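Side-chain contacts in metallo-beta-lactamase family protein (Thermus thermophilus, PDB 2ZO4), which is a probable hydrolase of the metallo-beta-lactamase superfamily, holding two zinc ions in its active site, though its natural substrate is not established: residues A[13-18]-A[72-77]; A[24-29]-A[51-56]; A[195-200]-A[212-217]. All blocks are in the same frame, centred on the assembly; numbering follows the deposited sequence.

Interaction 1: residues A[13-18]-A[72-77]. With ZN (zinc ion), chain C; ZN (zinc ion), chain B.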
ATOM      1  N   VAL A  13      -7.577  13.201   2.693  1.00 17.03           N
ATOM      2  CA  VAL A  13      -8.945  12.746   2.436  1.00 17.61           C
ATOM      3  C   VAL A  13      -9.371  11.717   3.488  1.00 18.00           C
ATOM      4  O   VAL A  13      -8.615  10.788   3.773  1.00 18.02           O
ATOM      5  CB  VAL A  13      -9.080  12.157   0.995  1.00 17.45           C
ATOM      6  CG1 VAL A  13     -10.468  11.601   0.751  1.00 17.52           C
ATOM      7  CG2 VAL A  13      -8.754  13.208  -0.053  1.00 16.94           C
ATOM      8  N   PRO A  14     -10.575  11.885   4.082  1.00 18.68           N
ATOM      9  CA  PRO A  14     -11.074  10.929   5.083  1.00 19.01           C
ATOM     10  C   PRO A  14     -11.392   9.556   4.493  1.00 19.33           C
ATOM     11  O   PRO A  14     -11.937   9.461   3.396  1.00 19.03           O
ATOM     12  CB  PRO A  14     -12.358  11.591   5.610  1.00 19.23           C
ATOM     13  CG  PRO A  14     -12.287  13.023   5.152  1.00 19.21           C
ATOM     14  CD  PRO A  14     -11.527  12.990   3.870  1.00 18.77           C
ATOM     15  N   ILE A  15     -11.032   8.508   5.229  1.00 19.87           N
ATOM     16  CA  ILE A  15     -11.272   7.126   4.813  1.00 20.61           C
ATOM     17  C   ILE A  15     -11.890   6.308   5.958  1.00 21.37           C
ATOM     18  O   ILE A  15     -11.541   6.510   7.125  1.00 21.50           O
ATOM     19  CB  ILE A  15      -9.985   6.431   4.266  1.00 20.45           C
ATOM     20  CG1 ILE A  15      -8.839   6.478   5.289  1.00 20.16           C
ATOM     21  CG2 ILE A  15      -9.570   7.048   2.937  1.00 20.01           C
ATOM     22  CD1 ILE A  15      -7.656   5.567   4.955  1.00 20.52           C
ATOM     23  N   PRO A  16     -12.819   5.391   5.628  1.00 22.16           N
ATOM     24  CA  PRO A  16     -13.528   4.632   6.660  1.00 22.74           C
ATOM     25  C   PRO A  16     -12.722   3.448   7.211  1.00 23.30           C
ATOM     26  O   PRO A  16     -13.283   2.375   7.452  1.00 23.74           O
ATOM     27  CB  PRO A  16     -14.776   4.142   5.921  1.00 22.79           C
ATOM     28  CG  PRO A  16     -14.324   3.970   4.515  1.00 22.52           C
ATOM     29  CD  PRO A  16     -13.274   5.029   4.270  1.00 22.26           C
ATOM     30  N   TYR A  17     -11.421   3.660   7.415  1.00 23.60           N
ATOM     31  CA  TYR A  17     -10.510   2.633   7.921  1.00 23.95           C
ATOM     32  C   TYR A  17      -9.681   3.187   9.085  1.00 23.74           C
ATOM     33  O   TYR A  17      -9.567   4.405   9.228  1.00 23.80           O
ATOM     34  CB  TYR A  17      -9.612   2.105   6.790  1.00 24.39           C
ATOM     35  CG  TYR A  17     -10.406   1.560   5.627  1.00 24.99           C
ATOM     36  CD1 TYR A  17     -11.089   0.348   5.734  1.00 25.70           C
ATOM     37  CD2 TYR A  17     -10.501   2.270   4.429  1.00 25.39           C
ATOM     38  CE1 TYR A  17     -11.839  -0.152   4.676  1.00 26.21           C
ATOM     39  CE2 TYR A  17     -11.248   1.781   3.364  1.00 25.67           C
ATOM     40  CZ  TYR A  17     -11.913   0.569   3.496  1.00 26.05           C
ATOM     41  OH  TYR A  17     -12.654   0.075   2.451  1.00 26.18           O
ATOM     42  N   PRO A  18      -9.130   2.299   9.942  1.00 23.65           N
ATOM     43  CA  PRO A  18      -8.362   2.726  11.128  1.00 23.44           C
ATOM     44  C   PRO A  18      -7.285   3.795  10.880  1.00 23.20           C
ATOM     45  O   PRO A  18      -6.953   4.539  11.802  1.00 23.13           O
ATOM     46  CB  PRO A  18      -7.724   1.424  11.639  1.00 23.61           C
ATOM     47  CG  PRO A  18      -8.051   0.365  10.626  1.00 23.73           C
ATOM     48  CD  PRO A  18      -9.239   0.831   9.864  1.00 23.57           C
ATOM     49  N   HIS A  72      -4.551  -0.828  -2.927  1.00  9.40           N
ATOM     50  CA  HIS A  72      -5.386  -0.764  -1.728  1.00  9.78           C
ATOM     51  C   HIS A  72      -6.497   0.271  -1.924  1.00 10.20           C
ATOM     52  O   HIS A  72      -6.284   1.286  -2.598  1.00 10.20           O
ATOM     53  CB  HIS A  72      -4.556  -0.489  -0.464  1.00 10.03           C
ATOM     54  CG  HIS A  72      -3.629  -1.609  -0.090  1.00 10.12           C
ATOM     55  ND1 HIS A  72      -2.614  -1.458   0.830  1.00 10.48           N
ATOM     56  CD2 HIS A  72      -3.553  -2.891  -0.524  1.00 10.78           C
ATOM     57  CE1 HIS A  72      -1.961  -2.600   0.955  1.00 11.13           C
ATOM     58  NE2 HIS A  72      -2.510  -3.485   0.145  1.00 10.73           N
ATOM     59  N   PRO A  73      -7.691   0.010  -1.354  1.00 10.35           N
ATOM     60  CA  PRO A  73      -8.890   0.795  -1.670  1.00 10.48           C
ATOM     61  C   PRO A  73      -8.746   2.301  -1.420  1.00 10.71           C
ATOM     62  O   PRO A  73      -9.281   3.099  -2.183  1.00 10.65           O
ATOM     63  CB  PRO A  73      -9.963   0.195  -0.749  1.00 10.37           C
ATOM     64  CG  PRO A  73      -9.206  -0.540   0.313  1.00 10.63           C
ATOM     65  CD  PRO A  73      -7.971  -1.037  -0.354  1.00 10.27           C
ATOM     66  N   ASP A  74      -8.017   2.673  -0.369  1.00 11.02           N
ATOM     67  CA  ASP A  74      -7.786   4.081  -0.022  1.00 11.09           C
ATOM     68  C   ASP A  74      -6.916   4.864  -1.021  1.00 10.88           C
ATOM     69  O   ASP A  74      -6.822   6.088  -0.936  1.00 11.21           O
ATOM     70  CB  ASP A  74      -7.229   4.203   1.408  1.00 11.25           C
ATOM     71  CG  ASP A  74      -5.995   3.338   1.649  1.00 12.29           C
ATOM     72  OD1 ASP A  74      -5.933   2.191   1.146  1.00 12.53           O
ATOM     73  OD2 ASP A  74      -5.083   3.810   2.364  1.00 12.26           O
ATOM     74  N   HIS A  75      -6.290   4.161  -1.960  1.00 10.60           N
ATOM     75  CA  HIS A  75      -5.434   4.788  -2.973  1.00 10.46           C
ATOM     76  C   HIS A  75      -5.994   4.573  -4.383  1.00 10.37           C
ATOM     77  O   HIS A  75      -5.832   5.411  -5.268  1.00 10.42           O
ATOM     78  CB  HIS A  75      -4.009   4.221  -2.881  1.00 10.30           C
ATOM     79  CG  HIS A  75      -3.361   4.430  -1.544  1.00 10.00           C
ATOM     80  ND1 HIS A  75      -2.436   5.425  -1.308  1.00  8.94           N
ATOM     81  CD2 HIS A  75      -3.508   3.772  -0.371  1.00  9.48           C
ATOM     82  CE1 HIS A  75      -2.044   5.374  -0.049  1.00  8.79           C
ATOM     83  NE2 HIS A  75      -2.680   4.379   0.543  1.00  9.93           N
ATOM     84  N   TYR A  76      -6.692   3.457  -4.555  1.00 10.45           N
ATOM     85  CA  TYR A  76      -7.074   2.924  -5.861  1.00 10.57           C
ATOM     86  C   TYR A  76      -8.576   3.081  -6.136  1.00 10.79           C
ATOM     87  O   TYR A  76      -9.017   2.966  -7.284  1.00 10.72           O
ATOM     88  CB  TYR A  76      -6.644   1.457  -5.864  1.00 10.48           C
ATOM     89  CG  TYR A  76      -7.115   0.515  -6.955  1.00 10.43           C
ATOM     90  CD1 TYR A  76      -6.244   0.092  -7.956  1.00 10.65           C
ATOM     91  CD2 TYR A  76      -8.393  -0.043  -6.922  1.00 10.35           C
ATOM     92  CE1 TYR A  76      -6.655  -0.821  -8.931  1.00 10.30           C
ATOM     93  CE2 TYR A  76      -8.815  -0.940  -7.895  1.00 10.72           C
ATOM     94  CZ  TYR A  76      -7.943  -1.329  -8.890  1.00 10.48           C
ATOM     95  OH  TYR A  76      -8.366  -2.231  -9.838  1.00 10.47           O
ATOM     96  N   GLY A  77      -9.342   3.369  -5.083  1.00 10.84           N
ATOM     97  CA  GLY A  77     -10.811   3.335  -5.123  1.00 11.40           C
ATOM     98  C   GLY A  77     -11.523   4.199  -6.154  1.00 11.59           C
ATOM     99  O   GLY A  77     -12.526   3.775  -6.723  1.00 11.95           O
TER
HETATM  100 ZN    ZN C 319      -2.780   3.538   2.416  1.00 14.23          ZN
HETATM  101 ZN    ZN B 318      -1.801   0.517   1.484  1.00 14.64          ZN
HETATM  102  O   HOH W   1      -3.282   1.625   2.271  1.00  8.02           O
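Ile15 meets Asp74 on the carbon side of a metal ligand. The CD1 of Ile15 lies 3.8 Å from the CB of Asp74, with its CG2 also close, so the isoleucine covers the methylene while the carboxylate turns to one zinc and the bridging water. Asp74 CG sits between its own backbone N and carbonyl carbon (chi1 53°), and from there OD2 reaches one zinc ion at 2.3 Å. His75 NE2 binds the same zinc at 2.1 Å, and Asp190 and His233 complete its protein ligands. Asp74 OD1 takes a weak hydrogen bond from the water that bridges the two zincs, 2.0 Å from each. His72 ND1 holds the second zinc with His70, His171 and Asp190. Together His70, His72, Asp74 and His75 form the HxHxDH motif of the superfamily. As in relatives, the bridging water or hydroxide is probably the nucleophile.

Farther out, Tyr17 crosses Pro73 obliquely, its OH 4.1 Å from Pro73 CG, and that hydroxyl is hydrogen-bonded to Thr137. Pro16 CG lies over one face of the Tyr17 ring, offset toward the rim. His72 is the N-cap residue, and its carbonyl O accepts from both His75 N and Tyr76 N, which ties the ligands into one compact turn; His75 ND1 is held by Asp37.

The segment 13-18 runs off strand 8-14, an edge strand of the six-stranded sheet, while helix 73-76 follows strand 65-68 of that sheet. Ile15 also rests on Val22 of strand 21-29, and Tyr17 reaches across to helix 133-138.

Interaction 2: residues A[24-29]-A[51-56]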
ATOM      1  N   LEU A  24      -3.335  12.221  -0.658  1.00 11.89           N
ATOM      2  CA  LEU A  24      -3.213  12.278  -2.108  1.00 11.69           C
ATOM      3  C   LEU A  24      -2.328  13.461  -2.472  1.00 11.66           C
ATOM      4  O   LEU A  24      -2.168  14.394  -1.676  1.00 11.37           O
ATOM      5  CB  LEU A  24      -4.585  12.437  -2.765  1.00 11.65           C
ATOM      6  CG  LEU A  24      -5.774  11.608  -2.269  1.00 11.58           C
ATOM      7  CD1 LEU A  24      -6.965  11.836  -3.184  1.00 11.88           C
ATOM      8  CD2 LEU A  24      -5.436  10.122  -2.182  1.00 12.35           C
ATOM      9  N   TYR A  25      -1.751  13.421  -3.668  1.00 11.62           N
ATOM     10  CA  TYR A  25      -0.864  14.487  -4.124  1.00 11.76           C
ATOM     11  C   TYR A  25      -1.253  14.970  -5.515  1.00 12.16           C
ATOM     12  O   TYR A  25      -1.299  14.187  -6.467  1.00 12.22           O
ATOM     13  CB  TYR A  25       0.608  14.041  -4.033  1.00 11.40           C
ATOM     14  CG  TYR A  25       0.993  13.726  -2.604  1.00 10.62           C
ATOM     15  CD1 TYR A  25       1.415  14.735  -1.741  1.00  9.84           C
ATOM     16  CD2 TYR A  25       0.879  12.429  -2.098  1.00 10.46           C
ATOM     17  CE1 TYR A  25       1.735  14.461  -0.415  1.00  9.01           C
ATOM     18  CE2 TYR A  25       1.196  12.147  -0.771  1.00  9.99           C
ATOM     19  CZ  TYR A  25       1.622  13.173   0.061  1.00  9.89           C
ATOM     20  OH  TYR A  25       1.939  12.905   1.373  1.00 10.12           O
ATOM     21  N   LEU A  26      -1.553  16.264  -5.606  1.00 12.55           N
ATOM     22  CA  LEU A  26      -1.988  16.903  -6.844  1.00 12.80           C
ATOM     23  C   LEU A  26      -0.801  17.611  -7.498  1.00 13.23           C
ATOM     24  O   LEU A  26      -0.111  18.411  -6.857  1.00 13.24           O
ATOM     25  CB  LEU A  26      -3.116  17.906  -6.542  1.00 12.86           C
ATOM     26  CG  LEU A  26      -3.972  18.598  -7.617  1.00 12.93           C
ATOM     27  CD1 LEU A  26      -3.187  19.550  -8.514  1.00 13.02           C
ATOM     28  CD2 LEU A  26      -4.752  17.591  -8.456  1.00 13.91           C
ATOM     29  N   LEU A  27      -0.564  17.294  -8.766  1.00 13.49           N
ATOM     30  CA  LEU A  27       0.481  17.949  -9.545  1.00 14.29           C
ATOM     31  C   LEU A  27      -0.159  18.774 -10.648  1.00 14.47           C
ATOM     32  O   LEU A  27      -0.954  18.260 -11.426  1.00 14.77           O
ATOM     33  CB  LEU A  27       1.459  16.929 -10.140  1.00 14.31           C
ATOM     34  CG  LEU A  27       2.504  16.266  -9.236  1.00 14.76           C
ATOM     35  CD1 LEU A  27       1.884  15.227  -8.319  1.00 15.75           C
ATOM     36  CD2 LEU A  27       3.589  15.622 -10.079  1.00 14.52           C
ATOM     37  N   GLN A  28       0.174  20.059 -10.692  1.00 14.88           N
ATOM     38  CA  GLN A  28      -0.316  20.950 -11.742  1.00 15.44           C
ATOM     39  C   GLN A  28       0.858  21.717 -12.354  1.00 15.82           C
ATOM     40  O   GLN A  28       1.732  22.194 -11.640  1.00 15.97           O
ATOM     41  CB  GLN A  28      -1.360  21.919 -11.171  1.00 15.30           C
ATOM     42  CG  GLN A  28      -2.044  22.819 -12.201  1.00 15.54           C
ATOM     43  CD  GLN A  28      -3.032  23.788 -11.567  1.00 15.49           C
ATOM     44  OE1 GLN A  28      -2.876  24.191 -10.415  1.00 16.03           O
ATOM     45  NE2 GLN A  28      -4.056  24.163 -12.320  1.00 15.77           N
ATOM     46  N   GLY A  29       0.870  21.822 -13.677  1.00 16.34           N
ATOM     47  CA  GLY A  29       1.926  22.536 -14.385  1.00 17.16           C
ATOM     48  C   GLY A  29       1.985  22.144 -15.846  1.00 17.65           C
ATOM     49  O   GLY A  29       1.513  21.068 -16.227  1.00 17.62           O
ATOM     50  N   LEU A  51     -13.825  19.340  -2.936  1.00 17.18           N
ATOM     51  CA  LEU A  51     -13.538  20.624  -2.290  1.00 17.00           C
ATOM     52  C   LEU A  51     -12.075  21.033  -2.445  1.00 16.79           C
ATOM     53  O   LEU A  51     -11.779  22.201  -2.714  1.00 16.74           O
ATOM     54  CB  LEU A  51     -13.947  20.601  -0.813  1.00 16.90           C
ATOM     55  CG  LEU A  51     -15.432  20.813  -0.511  1.00 17.50           C
ATOM     56  CD1 LEU A  51     -15.764  20.378   0.909  1.00 17.74           C
ATOM     57  CD2 LEU A  51     -15.842  22.271  -0.737  1.00 17.48           C
ATOM     58  N   HIS A  52     -11.169  20.070  -2.283  1.00 16.68           N
ATOM     59  CA  HIS A  52      -9.739  20.297  -2.516  1.00 16.63           C
ATOM     60  C   HIS A  52      -9.477  20.816  -3.923  1.00 16.34           C
ATOM     61  O   HIS A  52      -8.790  21.824  -4.103  1.00 15.91           O
ATOM     62  CB  HIS A  52      -8.936  19.013  -2.292  1.00 16.78           C
ATOM     63  CG  HIS A  52      -8.594  18.758  -0.858  1.00 17.75           C
ATOM     64  ND1 HIS A  52      -8.873  17.564  -0.228  1.00 18.68           N
ATOM     65  CD2 HIS A  52      -7.996  19.542   0.069  1.00 18.42           C
ATOM     66  CE1 HIS A  52      -8.461  17.624   1.025  1.00 18.28           C
ATOM     67  NE2 HIS A  52      -7.923  18.813   1.230  1.00 19.37           N
ATOM     68  N   LEU A  53     -10.030  20.113  -4.909  1.00 16.08           N
ATOM     69  CA  LEU A  53      -9.897  20.482  -6.309  1.00 16.14           C
ATOM     70  C   LEU A  53     -10.489  21.858  -6.586  1.00 16.47           C
ATOM     71  O   LEU A  53      -9.883  22.656  -7.307  1.00 16.45           O
ATOM     72  CB  LEU A  53     -10.542  19.422  -7.212  1.00 16.01           C
ATOM     73  CG  LEU A  53      -9.796  18.085  -7.333  1.00 15.71           C
ATOM     74  CD1 LEU A  53     -10.703  17.002  -7.907  1.00 14.62           C
ATOM     75  CD2 LEU A  53      -8.525  18.227  -8.168  1.00 15.49           C
ATOM     76  N   ALA A  54     -11.661  22.129  -6.007  1.00 16.83           N
ATOM     77  CA  ALA A  54     -12.334  23.429  -6.125  1.00 17.38           C
ATOM     78  C   ALA A  54     -11.476  24.585  -5.609  1.00 17.89           C
ATOM     79  O   ALA A  54     -11.492  25.673  -6.183  1.00 18.00           O
ATOM     80  CB  ALA A  54     -13.670  23.407  -5.398  1.00 17.40           C
ATOM     81  N   GLU A  55     -10.735  24.340  -4.529  1.00 18.60           N
ATOM     82  CA  GLU A  55      -9.857  25.346  -3.927  1.00 19.58           C
ATOM     83  C   GLU A  55      -8.743  25.762  -4.887  1.00 19.53           C
ATOM     84  O   GLU A  55      -8.287  26.908  -4.860  1.00 19.52           O
ATOM     85  CB  GLU A  55      -9.256  24.828  -2.613  1.00 19.43           C
ATOM     86  CG  GLU A  55      -8.364  25.856  -1.907  1.00 20.66           C
ATOM     87  CD  GLU A  55      -7.901  25.422  -0.533  1.00 21.27           C
ATOM     88  OE1 GLU A  55      -6.868  25.960  -0.071  1.00 24.19           O
ATOM     89  OE2 GLU A  55      -8.562  24.561   0.093  1.00 23.69           O
ATOM     90  N   LEU A  56      -8.321  24.819  -5.728  1.00 19.74           N
ATOM     91  CA  LEU A  56      -7.308  25.058  -6.749  1.00 19.87           C
ATOM     92  C   LEU A  56      -7.915  25.534  -8.068  1.00 19.70           C
ATOM     93  O   LEU A  56      -7.182  25.857  -9.006  1.00 19.91           O
ATOM     94  CB  LEU A  56      -6.490  23.786  -6.986  1.00 20.15           C
ATOM     95  CG  LEU A  56      -5.640  23.267  -5.823  1.00 20.88           C
ATOM     96  CD1 LEU A  56      -5.315  21.786  -6.011  1.00 21.76           C
ATOM     97  CD2 LEU A  56      -4.368  24.098  -5.658  1.00 21.40           C
TER
HETATM   98  O   HOH W   2      -6.399  25.920 -11.756  1.00 33.18           O
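Leu26 and Leu53 pack methyl against methyl where strand 21-29 lies against segment 51-56. Leu26 departs from the strand with its CB directed at that segment. Its CG is then swung anti to the backbone N (chi1 -170°), which carries the fork of the side chain across to two leucines three residues apart. CG itself lies 3.8 Å from Leu56 CD1. Of the two branches, CD1 stays with that same Leu56 methyl, at 4.0 Å, whereas CD2 parts from it and meets Leu53 CD2 at 3.8 Å. One leucine thus spans two partners, a branch to each.

The two approaches differ in direction. Leu56 comes tip to tip with Leu26, both side chains reaching toward each other, and Leu53 crosses it at about a right angle. The CB of Leu53 does not face the strand, and it is the CD2 branch that closes the gap. No direct hydrogen bond joins the segments, so the grip is one of hydrocarbon surfaces.

A polar link lies beside these leucines. One water accepts from Gln28 NE2 at 3.0 Å and donates to Leu56 O at 2.9 Å, joining the amide of an extended glutamine side chain to the backbone carbonyl of Leu56.

The contact lies away from the zinc site. Strand 21-29 runs between strands 8-14 and 32-36 of the six-stranded sheet, and Leu26 also touches Leu11 of the first and Val33 and Leu35 of the second. Leu56 leans on Tyr9 of strand 8-14, and Leu53 also touches Phe60 of a loop. Through Leu53, helix 43-55 packs on this face of the sheet, in an outer helical layer of the alpha-beta/beta-alpha sandwich of the superfamily.

Interaction 3: residues A[195-200]-A[212-217]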
ATOM      1  N   LYS A 195       4.737   7.229  11.634  1.00 22.03           N
ATOM      2  CA  LYS A 195       4.295   6.918  13.005  1.00 22.41           C
ATOM      3  C   LYS A 195       4.318   5.426  13.302  1.00 22.60           C
ATOM      4  O   LYS A 195       4.830   4.986  14.338  1.00 22.82           O
ATOM      5  CB  LYS A 195       2.904   7.501  13.274  1.00 22.42           C
ATOM      6  N   VAL A 196       3.758   4.660  12.375  1.00 22.67           N
ATOM      7  CA  VAL A 196       3.637   3.219  12.506  1.00 22.62           C
ATOM      8  C   VAL A 196       4.337   2.559  11.327  1.00 22.29           C
ATOM      9  O   VAL A 196       4.900   3.242  10.461  1.00 22.42           O
ATOM     10  CB  VAL A 196       2.149   2.782  12.523  1.00 22.72           C
ATOM     11  CG1 VAL A 196       1.483   3.198  13.819  1.00 23.42           C
ATOM     12  CG2 VAL A 196       1.399   3.367  11.326  1.00 23.10           C
ATOM     13  N   SER A 197       4.311   1.234  11.298  1.00 21.68           N
ATOM     14  CA  SER A 197       4.723   0.519  10.109  1.00 21.25           C
ATOM     15  C   SER A 197       3.518   0.362   9.202  1.00 21.15           C
ATOM     16  O   SER A 197       2.428   0.016   9.670  1.00 20.85           O
ATOM     17  CB  SER A 197       5.301  -0.855  10.446  1.00 21.32           C
ATOM     18  OG  SER A 197       5.615  -1.561   9.255  1.00 20.18           O
ATOM     19  N   PRO A 198       3.703   0.633   7.898  1.00 21.03           N
ATOM     20  CA  PRO A 198       2.676   0.215   6.957  1.00 20.92           C
ATOM     21  C   PRO A 198       2.514  -1.301   7.010  1.00 20.81           C
ATOM     22  O   PRO A 198       3.485  -2.021   7.276  1.00 20.93           O
ATOM     23  CB  PRO A 198       3.233   0.652   5.598  1.00 20.95           C
ATOM     24  CG  PRO A 198       4.684   0.911   5.817  1.00 20.97           C
ATOM     25  CD  PRO A 198       4.818   1.334   7.236  1.00 20.97           C
ATOM     26  N   ASN A 199       1.295  -1.773   6.780  1.00 20.77           N
ATOM     27  CA  ASN A 199       1.005  -3.204   6.742  1.00 20.77           C
ATOM     28  C   ASN A 199       1.969  -3.948   5.815  1.00 20.16           C
ATOM     29  O   ASN A 199       2.338  -3.448   4.752  1.00 20.33           O
ATOM     30  CB  ASN A 199      -0.440  -3.432   6.282  1.00 21.13           C
ATOM     31  CG  ASN A 199      -1.037  -4.725   6.821  1.00 22.49           C
ATOM     32  OD1 ASN A 199      -1.235  -4.878   8.032  1.00 24.11           O
ATOM     33  ND2 ASN A 199      -1.345  -5.656   5.921  1.00 22.94           N
ATOM     34  N   VAL A 200       2.407  -5.122   6.247  1.00 19.38           N
ATOM     35  CA  VAL A 200       3.037  -6.077   5.350  1.00 18.46           C
ATOM     36  C   VAL A 200       2.249  -7.379   5.481  1.00 17.80           C
ATOM     37  O   VAL A 200       2.540  -8.222   6.334  1.00 17.36           O
ATOM     38  CB  VAL A 200       4.567  -6.238   5.616  1.00 18.67           C
ATOM     39  CG1 VAL A 200       4.851  -6.709   7.045  1.00 19.10           C
ATOM     40  CG2 VAL A 200       5.186  -7.170   4.600  1.00 18.71           C
ATOM     41  N   LYS A 212      10.161 -10.121   3.223  1.00 10.56           N
ATOM     42  CA  LYS A 212      11.492 -10.056   2.611  1.00 10.82           C
ATOM     43  C   LYS A 212      11.556  -8.957   1.546  1.00 10.45           C
ATOM     44  O   LYS A 212      12.530  -8.213   1.486  1.00 10.49           O
ATOM     45  CB  LYS A 212      11.889 -11.414   2.014  1.00 10.49           C
ATOM     46  CG  LYS A 212      13.348 -11.490   1.540  1.00 11.83           C
ATOM     47  CD  LYS A 212      13.773 -12.928   1.259  1.00 12.12           C
ATOM     48  CE  LYS A 212      15.202 -12.974   0.726  1.00 16.19           C
ATOM     49  NZ  LYS A 212      15.672 -14.378   0.525  1.00 17.90           N
ATOM     50  N   ASP A 213      10.518  -8.867   0.715  1.00 10.51           N
ATOM     51  CA  ASP A 213      10.356  -7.761  -0.238  1.00 10.63           C
ATOM     52  C   ASP A 213      10.333  -6.407   0.468  1.00 10.31           C
ATOM     53  O   ASP A 213      10.970  -5.460   0.019  1.00  9.78           O
ATOM     54  CB  ASP A 213       9.042  -7.899  -1.015  1.00 10.70           C
ATOM     55  CG  ASP A 213       9.093  -8.963  -2.092  1.00 11.79           C
ATOM     56  OD1 ASP A 213      10.184  -9.247  -2.635  1.00 13.16           O
ATOM     57  OD2 ASP A 213       8.013  -9.502  -2.410  1.00 13.27           O
ATOM     58  N   PHE A 214       9.571  -6.331   1.558  1.00 10.60           N
ATOM     59  CA  PHE A 214       9.367  -5.084   2.295  1.00 11.03           C
ATOM     60  C   PHE A 214      10.667  -4.557   2.870  1.00 10.99           C
ATOM     61  O   PHE A 214      10.946  -3.365   2.787  1.00 11.15           O
ATOM     62  CB  PHE A 214       8.334  -5.265   3.413  1.00 11.22           C
ATOM     63  CG  PHE A 214       7.988  -3.988   4.132  1.00 11.87           C
ATOM     64  CD1 PHE A 214       7.140  -3.048   3.542  1.00 12.19           C
ATOM     65  CD2 PHE A 214       8.499  -3.727   5.402  1.00 12.05           C
ATOM     66  CE1 PHE A 214       6.817  -1.858   4.207  1.00 11.96           C
ATOM     67  CE2 PHE A 214       8.183  -2.543   6.073  1.00 12.23           C
ATOM     68  CZ  PHE A 214       7.345  -1.606   5.471  1.00 11.86           C
ATOM     69  N   LEU A 215      11.459  -5.453   3.451  1.00 11.21           N
ATOM     70  CA  LEU A 215      12.734  -5.079   4.052  1.00 11.37           C
ATOM     71  C   LEU A 215      13.772  -4.679   2.997  1.00 11.64           C
ATOM     72  O   LEU A 215      14.581  -3.779   3.226  1.00 11.65           O
ATOM     73  CB  LEU A 215      13.254  -6.193   4.978  1.00 11.28           C
ATOM     74  CG  LEU A 215      12.369  -6.515   6.198  1.00 10.70           C
ATOM     75  CD1 LEU A 215      12.808  -7.802   6.897  1.00  9.59           C
ATOM     76  CD2 LEU A 215      12.319  -5.354   7.189  1.00 10.13           C
ATOM     77  N   ARG A 216      13.738  -5.328   1.836  1.00 11.92           N
ATOM     78  CA  ARG A 216      14.617  -4.936   0.733  1.00 12.24           C
ATOM     79  C   ARG A 216      14.216  -3.567   0.172  1.00 11.72           C
ATOM     80  O   ARG A 216      15.071  -2.789  -0.250  1.00 11.35           O
ATOM     81  CB  ARG A 216      14.626  -6.008  -0.361  1.00 12.86           C
ATOM     82  CG  ARG A 216      15.566  -5.722  -1.519  1.00 15.95           C
ATOM     83  CD  ARG A 216      16.458  -6.916  -1.822  1.00 20.81           C
ATOM     84  NE  ARG A 216      17.726  -6.853  -1.093  1.00 23.67           N
ATOM     85  CZ  ARG A 216      18.870  -6.387  -1.598  1.00 25.06           C
ATOM     86  NH1 ARG A 216      18.928  -5.932  -2.846  1.00 24.98           N
ATOM     87  NH2 ARG A 216      19.967  -6.371  -0.848  1.00 25.74           N
ATOM     88  N   SER A 217      12.915  -3.282   0.177  1.00 11.45           N
ATOM     89  CA  SER A 217      12.397  -1.988  -0.281  1.00 11.39           C
ATOM     90  C   SER A 217      12.833  -0.855   0.644  1.00 11.74           C
ATOM     91  O   SER A 217      13.209   0.216   0.177  1.00 11.55           O
ATOM     92  CB  SER A 217      10.873  -2.026  -0.414  1.00 10.97           C
ATOM     93  OG  SER A 217      10.485  -2.925  -1.436  1.00  9.93           O
TER
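Ser197 OG, 4.2 Å from the CZ of Phe214, has two hydrogen-bond partners. It donates to the carbonyl O of the next residue, Pro198, over 2.9 Å, and it is hydrogen-bonded to His251 NE2 of helix 240-261. OG approaches the Pro198 carbonyl at a C=O...OG angle of 128°, tilted 30° from its plane. The bond links the Ser197 side chain to the backbone of the adjacent Pro198, next to the contact with Phe214.

Pro198 then meets Phe214 at the edge of the ring, near its plane, and roughly at right angles. Its CG sits 3.7 Å from CZ and 3.8 Å from CE1, touching the far rim of the ring. Phe214 gets there because its CG is anti to the backbone N (chi1 -175°), which extends the phenyl from helix 210-222 into the loop. At the near end Val200 CG2 packs on Phe214 CB at 3.9 Å, so the loop follows the phenylalanine from CB to tip. The ring of His251 also meets that of Phe214, with planes steeply inclined.

The same loop also reaches the metal centre: Pro198 touches His171, a zinc ligand, and Asn199 O accepts from His171 ND1. That bond probably helps to fix the imidazole whose NE2 binds zinc, so the apolar packing on Phe214 lies one step behind a second-shell bond.

The three contacts stand at different distances from the dinuclear zinc site. Interaction 1 supplies three of its ligands directly. Interaction 3 adjoins the site: its centre is about 19 Å from that of interaction 1, yet the side chain of Pro198 comes within about 7 Å of a zinc and about 4 Å from the side chains of both His171 and Asp190. Interaction 2 lies away from the metals but shares the six-stranded sheet with interaction 1: strands 8-14 and 21-29 are neighbours, and Val13 CG2 touches Leu24 CD1 at 3.9 Å, although the centres lie about 18 Å apart. Interactions 2 and 3 are remote, their centres about 29 Å apart.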